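Local coordinates for DNA polymerase beta (Leishmania infantum, PDB 4P4M), which catalyses template-directed addition of deoxynucleotides to DNA as a family X polymerase and probably fills gaps during base excision repair, at residues E153-M157 and H191-V197. Residues are numbered along the deposited sequence; the frame is centred on the assembly and turned at random. Where two conformers were deposited one is given.
Sequences EKIPM and HPFSGDV. With MG (magnesium ion), chain E; D3T (2',3'-dideoxy-thymidine-5'-triphosphate), chain D.
I155 N gives a nearly straight hydrogen bond to S194 O (2.8 Å, 170° at the hydrogen), and S194 N returns one to I155 O (2.9 Å). I155 and S194 thus form the hydrogen-bonded pair of a short antiparallel ladder in the palm of this polymerase, where strand 155-156 borders the strand that carries the magnesium ligands D196 and D198. I155 O also takes a CA-H...O contact from F193 CA. Next along the ladder, P156 and F193 are a non-hydrogen-bonded pair; P156 CB touches F193 CE1, and P156 is the N-cap of helix 157-175. Beyond it M157 N hydrogen-bonds P192 O (2.9 Å). On the opposite face of the sheet from P156 and F193, I155 CD1 packs on V197 CG2 and the D196 carbonyl, while S194 OG hydrogen-bonds S186 OG, which also hydrogen-bonds the bound nucleotide. The 191-197 segment then turns into the active site: G195 N donates to the gamma-phosphate oxygen O3G of the incoming nucleotide (2.9 Å), and D196 OD1 binds magnesium at 2.2 Å, an ion shared with D198 and oxygens of all three phosphates. On the exposed side, K154 runs slantwise across F193 and, in the conformer given here, bends at chi4 (70°), which sets NZ over the ring centre, a cation-pi contact 3.3 Å from the centroid and 4° off the normal.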
loop_
_atom_site.group_PDB
_atom_site.type_symbol
_atom_site.label_atom_id
_atom_site.label_comp_id
_atom_site.label_asym_id
_atom_site.label_seq_id
_atom_site.Cartn_x
_atom_site.Cartn_y
_atom_site.Cartn_z
ATOM N N GLU A 153 13.443 -9.261 6.432
ATOM C CA GLU A 153 12.939 -10.607 6.743
ATOM C C GLU A 153 11.527 -10.779 6.155
ATOM O O GLU A 153 10.716 -9.875 6.240
ATOM C CB GLU A 153 12.920 -10.824 8.258
ATOM C CG GLU A 153 14.317 -10.769 8.901
ATOM C CD GLU A 153 15.193 -11.930 8.466
ATOM O OE1 GLU A 153 14.720 -13.079 8.557
ATOM O OE2 GLU A 153 16.346 -11.699 8.025
ATOM N N LYS A 154 11.243 -11.924 5.539
ATOM C CA LYS A 154 9.913 -12.140 4.976
ATOM C C LYS A 154 8.926 -12.642 6.030
ATOM O O LYS A 154 9.316 -13.254 7.020
ATOM C CB LYS A 154 9.965 -13.067 3.752
ATOM C CG LYS A 154 10.883 -14.283 3.874
ATOM C CD LYS A 154 11.167 -14.880 2.491
ATOM C CE LYS A 154 12.097 -16.084 2.547
ATOM N NZ LYS A 154 11.461 -17.281 3.158
ATOM N N ILE A 155 7.645 -12.347 5.816
ATOM C CA ILE A 155 6.573 -12.743 6.733
ATOM C C ILE A 155 5.957 -14.083 6.292
ATOM O O ILE A 155 5.431 -14.177 5.184
ATOM C CB ILE A 155 5.427 -11.698 6.724
ATOM C CG1 ILE A 155 5.979 -10.262 6.840
ATOM C CG2 ILE A 155 4.411 -12.007 7.833
ATOM C CD1 ILE A 155 4.904 -9.172 6.704
ATOM N N PRO A 156 5.998 -15.111 7.159
ATOM C CA PRO A 156 5.344 -16.383 6.823
ATOM C C PRO A 156 3.827 -16.211 6.789
ATOM O O PRO A 156 3.283 -15.435 7.580
ATOM C CB PRO A 156 5.716 -17.307 7.996
ATOM C CG PRO A 156 6.749 -16.579 8.794
ATOM C CD PRO A 156 6.550 -15.114 8.522
ATOM N N MET A 157 3.156 -16.940 5.899
ATOM C CA MET A 157 1.702 -16.854 5.772
ATOM C C MET A 157 0.985 -16.956 7.119
ATOM O O MET A 157 0.045 -16.205 7.383
ATOM C CB MET A 157 1.167 -17.920 4.798
ATOM C CG MET A 157 -0.362 -17.995 4.735
ATOM S SD MET A 157 -1.008 -19.173 3.521
ATOM C CE MET A 157 -0.617 -18.347 1.985
ATOM N N HIS A 191 0.947 -16.663 -1.601
ATOM C CA HIS A 191 2.377 -16.931 -1.451
ATOM C C HIS A 191 2.673 -17.403 -0.027
ATOM O O HIS A 191 2.090 -16.896 0.932
ATOM C CB HIS A 191 3.210 -15.680 -1.772
ATOM C CG HIS A 191 3.181 -15.280 -3.221
ATOM N ND1 HIS A 191 4.182 -14.534 -3.802
ATOM C CD2 HIS A 191 2.269 -15.520 -4.190
ATOM C CE1 HIS A 191 3.889 -14.332 -5.078
ATOM N NE2 HIS A 191 2.739 -14.916 -5.340
ATOM N N PRO A 192 3.577 -18.385 0.120
ATOM C CA PRO A 192 3.960 -18.840 1.464
ATOM C C PRO A 192 4.663 -17.757 2.296
ATOM O O PRO A 192 4.634 -17.845 3.526
ATOM C CB PRO A 192 4.897 -20.037 1.189
ATOM C CG PRO A 192 5.299 -19.904 -0.243
ATOM C CD PRO A 192 4.138 -19.244 -0.940
ATOM N N PHE A 193 5.285 -16.776 1.644
ATOM C CA PHE A 193 5.869 -15.626 2.344
ATOM C C PHE A 193 5.484 -14.316 1.664
ATOM O O PHE A 193 5.228 -14.291 0.456
ATOM C CB PHE A 193 7.401 -15.736 2.401
ATOM C CG PHE A 193 7.892 -16.971 3.099
ATOM C CD1 PHE A 193 8.075 -16.978 4.475
ATOM C CD2 PHE A 193 8.155 -18.131 2.385
ATOM C CE1 PHE A 193 8.517 -18.121 5.125
ATOM C CE2 PHE A 193 8.598 -19.274 3.030
ATOM C CZ PHE A 193 8.776 -19.270 4.400
ATOM N N SER A 194 5.464 -13.226 2.434
ATOM C CA SER A 194 5.185 -11.897 1.890
ATOM C C SER A 194 6.175 -10.873 2.444
ATOM O O SER A 194 6.690 -11.030 3.552
ATOM C CB SER A 194 3.761 -11.451 2.238
ATOM O OG SER A 194 2.779 -12.222 1.557
ATOM N N GLY A 195 6.418 -9.813 1.679
ATOM C CA GLY A 195 7.337 -8.770 2.099
ATOM C C GLY A 195 6.743 -7.820 3.132
ATOM O O GLY A 195 7.450 -7.353 4.023
ATOM N N ASP A 196 5.449 -7.530 3.010
ATOM C CA ASP A 196 4.779 -6.565 3.893
ATOM C C ASP A 196 3.318 -6.973 4.097
ATOM O O ASP A 196 2.888 -8.046 3.644
ATOM C CB ASP A 196 4.893 -5.134 3.336
ATOM C CG ASP A 196 3.921 -4.856 2.180
ATOM O OD1 ASP A 196 3.475 -5.817 1.545
ATOM O OD2 ASP A 196 3.573 -3.681 1.913
ATOM N N VAL A 197 2.564 -6.129 4.790
ATOM C CA VAL A 197 1.124 -6.329 4.953
ATOM C C VAL A 197 0.378 -5.220 4.196
ATOM O O VAL A 197 0.528 -4.048 4.534
ATOM C CB VAL A 197 0.728 -6.274 6.448
ATOM C CG1 VAL A 197 -0.799 -6.434 6.605
ATOM C CG2 VAL A 197 1.457 -7.349 7.235
HETATM MG MG MG E . 2.911 -6.617 -0.377
HETATM P PA D3T D . 3.962 -4.921 -2.965
HETATM O O1A D3T D . 3.655 -4.909 -1.506
HETATM O O2A D3T D . 5.085 -4.009 -3.370
HETATM O "O5'" D3T D . 2.638 -3.810 -3.411
HETATM C "C5'" D3T D . 1.410 -4.266 -3.146
HETATM C "C4'" D3T D . 0.446 -4.106 -4.387
HETATM O "O4'" D3T D . 0.568 -2.799 -4.957
HETATM C "C1'" D3T D . 0.446 -2.872 -6.337
HETATM N N1 D3T D . 1.619 -2.208 -6.982
HETATM C C6 D3T D . 2.886 -2.412 -6.461
HETATM C C2 D3T D . 1.432 -1.401 -8.173
HETATM O O2 D3T D . 0.335 -1.225 -8.645
HETATM N N3 D3T D . 2.592 -0.827 -8.754
HETATM C C4 D3T D . 3.770 -1.062 -8.192
HETATM O O4 D3T D . 4.851 -0.499 -8.770
HETATM C C5 D3T D . 4.015 -1.849 -7.027
HETATM C C5M D3T D . 5.391 -2.022 -6.521
HETATM C "C2'" D3T D . 0.405 -4.356 -6.771
HETATM C "C3'" D3T D . 0.849 -5.080 -5.517
HETATM O O3A D3T D . 3.558 -6.085 -3.902
HETATM P PB D3T D . 3.363 -7.715 -3.315
HETATM O O1B D3T D . 2.360 -7.486 -2.236
HETATM O O2B D3T D . 2.810 -8.237 -4.610
HETATM O O3B D3T D . 4.644 -8.432 -2.868
HETATM P PG D3T D . 5.523 -8.504 -1.409
HETATM O O1G D3T D . 4.822 -7.623 -0.419
HETATM O O2G D3T D . 6.886 -7.966 -1.820
HETATM O O3G D3T D . 5.472 -9.966 -1.022
HETATM O O HOH W 1 2.091 -8.366 0.841
#